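Local coordinates for thioredoxin-like protein (Bacteroides caccae ATCC 43185, PDB 4YOD), which is probably an oxidoreductase, pairing a C-terminal thioredoxin-fold domain with an N-terminal helical region of unknown function, at residues K135-P138 with K139-E143; I118-L121 with E122-A126. All blocks are in the same frame, centred on the assembly; numbering follows the deposited sequence.

Contact 1 of 2, residues K135-P138 with K139-E143; sequences KVRP and KARLE
R137 and R141, one helical turn apart, lay their guanidinium groups flat on one another, with centres 4.0 Å apart and planes only 9° from parallel. The two side chains run side by side in the same direction. NH2 of R141 sits over a face of the R137 group toward its rim, 3.7 Å from CZ of R137, while NE of R137 lies over the centre of the R141 group. R137 starts with CG anti to the backbone N (chi1 -167°) and bends at chi3, which brings its planar end back over R141; R141 stays extended from CG to NE. The carboxylate of D101 on helix 90-105 probably helps two cations lie this close: it makes a salt bridge with NH1 of R141 and a long, weak ion pair with NH2 of R137. The same NH1 also bonds to the hydroxyl of Y117. With an alanine in place of R141, D101 and the Y117 hydroxyl would probably lose the NH1 they share, and the R137 guanidinium the flat group it lies on.

The first methylenes of K139 run past the carbonyl of K135, CG 3.3 Å from K135 O, and K139 N bonds to that oxygen at 3.1 Å. P138 suits a buried helix position where its ring nitrogen, lacking a hydrogen, makes no bond to the preceding turn and the helix kinks; its oxygen still accepts L142 N at 2.9 Å. P138, R141 and L142 meet helix 114-125: P138 touches L121 and M124, R141 touches L121, and L142 meets I118.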
loop_
_atom_site.group_PDB
_atom_site.type_symbol
_atom_site.label_atom_id
_atom_site.label_comp_id
_atom_site.label_asym_id
_atom_site.label_seq_id
_atom_site.Cartn_x
_atom_site.Cartn_y
_atom_site.Cartn_z
ATOM N N LYS A 135 19.938 -5.309 -7.112
ATOM C CA LYS A 135 18.658 -6.033 -7.199
ATOM C C LYS A 135 18.215 -6.616 -5.834
ATOM O O LYS A 135 17.055 -7.001 -5.701
ATOM C CB LYS A 135 18.717 -7.150 -8.254
ATOM C CG LYS A 135 18.731 -6.635 -9.693
ATOM C CD LYS A 135 18.622 -7.805 -10.682
ATOM C CE LYS A 135 18.744 -7.375 -12.132
ATOM N NZ LYS A 135 18.268 -8.440 -13.087
ATOM N N VAL A 136 19.111 -6.650 -4.822
ATOM C CA VAL A 136 18.804 -7.188 -3.482
ATOM C C VAL A 136 17.578 -6.463 -2.857
ATOM O O VAL A 136 16.632 -7.136 -2.449
ATOM C CB VAL A 136 20.038 -7.168 -2.530
ATOM C CG1 VAL A 136 19.637 -7.499 -1.087
ATOM C CG2 VAL A 136 21.113 -8.147 -3.014
ATOM N N ARG A 137 17.587 -5.131 -2.779
ATOM C CA ARG A 137 16.452 -4.424 -2.173
ATOM C C ARG A 137 15.142 -4.557 -3.017
ATOM O O ARG A 137 14.156 -4.935 -2.403
ATOM C CB ARG A 137 16.761 -2.964 -1.834
ATOM C CG ARG A 137 15.671 -2.353 -0.928
ATOM C CD ARG A 137 16.013 -0.982 -0.390
ATOM N NE ARG A 137 15.947 0.053 -1.422
ATOM C CZ ARG A 137 16.165 1.345 -1.198
ATOM N NH1 ARG A 137 16.443 1.777 0.027
ATOM N NH2 ARG A 137 16.097 2.216 -2.195
ATOM N N PRO A 138 15.040 -4.321 -4.353
ATOM C CA PRO A 138 13.738 -4.538 -5.020
ATOM C C PRO A 138 13.202 -5.970 -4.896
ATOM O O PRO A 138 12.005 -6.123 -4.737
ATOM C CB PRO A 138 14.003 -4.220 -6.494
ATOM C CG PRO A 138 15.450 -4.141 -6.636
ATOM C CD PRO A 138 16.036 -3.785 -5.308
ATOM N N LYS A 139 14.073 -7.003 -4.974
ATOM C CA LYS A 139 13.628 -8.398 -4.842
ATOM C C LYS A 139 13.060 -8.670 -3.448
ATOM O O LYS A 139 12.059 -9.389 -3.335
ATOM C CB LYS A 139 14.774 -9.364 -5.143
ATOM C CG LYS A 139 15.090 -9.488 -6.638
ATOM C CD LYS A 139 16.377 -10.300 -6.882
ATOM C CE LYS A 139 16.154 -11.793 -6.832
ATOM N NZ LYS A 139 17.443 -12.542 -6.813
ATOM N N ALA A 140 13.690 -8.098 -2.390
ATOM C CA ALA A 140 13.228 -8.233 -1.006
ATOM C C ALA A 140 11.883 -7.500 -0.815
ATOM O O ALA A 140 10.966 -8.049 -0.192
ATOM C CB ALA A 140 14.278 -7.687 -0.037
ATOM N N ARG A 141 11.743 -6.290 -1.399
ATOM C CA ARG A 141 10.473 -5.546 -1.339
ATOM C C ARG A 141 9.358 -6.297 -2.087
ATOM O O ARG A 141 8.234 -6.349 -1.598
ATOM C CB ARG A 141 10.648 -4.140 -1.945
ATOM C CG ARG A 141 11.344 -3.188 -0.999
ATOM C CD ARG A 141 11.549 -1.828 -1.637
ATOM N NE ARG A 141 12.085 -0.897 -0.649
ATOM C CZ ARG A 141 12.248 0.402 -0.856
ATOM N NH1 ARG A 141 11.928 0.940 -2.026
ATOM N NH2 ARG A 141 12.709 1.180 0.115
ATOM N N LEU A 142 9.696 -6.935 -3.227
ATOM C CA LEU A 142 8.742 -7.702 -4.052
ATOM C C LEU A 142 8.242 -8.937 -3.281
ATOM O O LEU A 142 7.028 -9.165 -3.245
ATOM C CB LEU A 142 9.354 -8.082 -5.417
ATOM C CG LEU A 142 8.422 -8.770 -6.458
ATOM C CD1 LEU A 142 7.131 -7.954 -6.723
ATOM C CD2 LEU A 142 9.166 -9.045 -7.745
ATOM N N GLU A 143 9.150 -9.646 -2.580
ATOM C CA GLU A 143 8.778 -10.800 -1.739
ATOM C C GLU A 143 7.841 -10.373 -0.597
ATOM O O GLU A 143 6.829 -11.031 -0.331
ATOM C CB GLU A 143 10.035 -11.454 -1.141
ATOM C CG GLU A 143 10.668 -12.499 -2.026
ATOM C CD GLU A 143 11.257 -13.630 -1.201
ATOM O OE1 GLU A 143 10.477 -14.479 -0.710
ATOM O OE2 GLU A 143 12.492 -13.633 -0.997
#

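Contact 2 of 2, residues I118-L121 with E122-A126; sequences IPVL and EAMAA
I118 to L121 pass their carbonyl oxygens to the amides of E122 to A125 in four successive i to i+4 bonds, from E122 N to I118 O at 2.9 Å through A125 N to L121 O at 3.0 Å. Beside the first of these bonds, the side chains of I118 and E122 cross at a slant: CG2 of the isoleucine lies 3.8 Å from OE2 of E122. With CG anti to its carbonyl carbon (chi1 -72°) and the chain extended beyond, E122 runs back along the preceding turn, and its CG rests 3.4 Å from I118 O. The other carboxylate oxygen, OE1, lies 3.7 Å from P119 CA; a partly exposed place suits such a long chain with a polar end.

This is the last stretch of helix 114-125, kinked at P119, whose nitrogen has no hydrogen to give the turn before. It belongs to the helical N-terminal region, assigned to the DUF5106 family of the TPR clan, consistent with helices packed side by side. V120 and selenomethionine M124 lie side by side, CG1 of the valine 4.2 Å from SE, and both meet helix 90-105, V120 at T97 and A100, M124 at F93 and T97. Having CG anti to the carbonyl carbon (chi1 -64°) carries CG of M124 to 3.2 Å from V120 O, and the long apolar chain goes on from there to helix 90-105. A123, small enough for close approach, touches R80 and I83 of helix 72-85.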
loop_
_atom_site.group_PDB
_atom_site.type_symbol
_atom_site.label_atom_id
_atom_site.label_comp_id
_atom_site.label_asym_id
_atom_site.label_seq_id
_atom_site.Cartn_x
_atom_site.Cartn_y
_atom_site.Cartn_z
ATOM N N ILE A 118 4.340 -2.745 -7.338
ATOM C CA ILE A 118 4.729 -4.139 -7.659
ATOM C C ILE A 118 5.251 -4.267 -9.135
ATOM O O ILE A 118 6.380 -4.757 -9.260
ATOM C CB ILE A 118 3.604 -5.138 -7.316
ATOM C CG1 ILE A 118 3.572 -5.362 -5.768
ATOM C CG2 ILE A 118 3.755 -6.479 -8.068
ATOM C CD1 ILE A 118 2.230 -5.936 -5.223
ATOM N N PRO A 119 4.571 -3.778 -10.232
ATOM C CA PRO A 119 5.198 -3.864 -11.578
ATOM C C PRO A 119 6.536 -3.097 -11.682
ATOM O O PRO A 119 7.399 -3.532 -12.440
ATOM C CB PRO A 119 4.141 -3.275 -12.527
ATOM C CG PRO A 119 3.186 -2.535 -11.667
ATOM C CD PRO A 119 3.209 -3.210 -10.318
ATOM N N VAL A 120 6.736 -1.995 -10.914
ATOM C CA VAL A 120 8.049 -1.298 -10.886
ATOM C C VAL A 120 9.131 -2.273 -10.336
ATOM O O VAL A 120 10.192 -2.388 -10.931
ATOM C CB VAL A 120 8.059 0.029 -10.083
ATOM C CG1 VAL A 120 9.430 0.708 -10.165
ATOM C CG2 VAL A 120 6.956 0.985 -10.555
ATOM N N LEU A 121 8.836 -2.963 -9.209
ATOM C CA LEU A 121 9.748 -3.914 -8.556
ATOM C C LEU A 121 10.062 -5.073 -9.455
ATOM O O LEU A 121 11.205 -5.524 -9.475
ATOM C CB LEU A 121 9.138 -4.426 -7.237
ATOM C CG LEU A 121 9.030 -3.411 -6.105
ATOM C CD1 LEU A 121 8.247 -3.986 -4.943
ATOM C CD2 LEU A 121 10.421 -2.904 -5.662
ATOM N N GLU A 122 9.042 -5.556 -10.222
ATOM C CA GLU A 122 9.183 -6.664 -11.178
ATOM C C GLU A 122 10.124 -6.242 -12.317
ATOM O O GLU A 122 10.993 -7.021 -12.740
ATOM C CB GLU A 122 7.803 -7.094 -11.719
ATOM C CG GLU A 122 6.944 -7.839 -10.680
ATOM C CD GLU A 122 5.523 -8.206 -11.092
ATOM O OE1 GLU A 122 4.941 -7.516 -11.963
ATOM O OE2 GLU A 122 4.975 -9.172 -10.513
ATOM N N ALA A 123 9.973 -5.001 -12.801
ATOM C CA ALA A 123 10.852 -4.477 -13.856
ATOM C C ALA A 123 12.277 -4.335 -13.350
ATOM O O ALA A 123 13.201 -4.600 -14.101
ATOM C CB ALA A 123 10.335 -3.131 -14.343
HETATM N N MSE A 124 12.468 -3.947 -12.071
HETATM C CA MSE A 124 13.814 -3.804 -11.502
HETATM C C MSE A 124 14.507 -5.166 -11.346
HETATM O O MSE A 124 15.672 -5.300 -11.710
HETATM C CB MSE A 124 13.762 -3.060 -10.161
HETATM C CG MSE A 124 13.256 -1.597 -10.315
HETATM SE SE MSE A 124 13.016 -0.702 -8.610
HETATM C CE MSE A 124 14.880 -0.312 -8.183
ATOM N N ALA A 125 13.783 -6.180 -10.862
ATOM C CA ALA A 125 14.337 -7.519 -10.717
ATOM C C ALA A 125 14.728 -8.100 -12.085
ATOM O O ALA A 125 15.681 -8.875 -12.154
ATOM C CB ALA A 125 13.341 -8.426 -10.020
ATOM N N ALA A 126 14.049 -7.668 -13.171
ATOM C CA ALA A 126 14.325 -8.145 -14.541
ATOM C C ALA A 126 15.193 -7.169 -15.335
ATOM O O ALA A 126 15.345 -7.332 -16.545
ATOM C CB ALA A 126 13.011 -8.363 -15.283
#

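Overall arrangement
Contact 2 lies in the buried part of helix 114-125 and contact 1 on the more exposed helix 132-146, the next helix in the chain; their centres are about 9 Å apart. Each spans successive turns of one helix kinked at a proline, but the side chains differ with place: contact 2 is mostly apolar, with one glutamate at a partly exposed position, while contact 1 has a stacked arginine pair and two lysines about a buried proline. The helices meet directly where L121 CD2 lies 3.7 Å from P138 O. K135 NZ probably bonds A125 O at 2.8 Å, so a lysine of contact 1 serves a carbonyl in the last turn of helix 114-125.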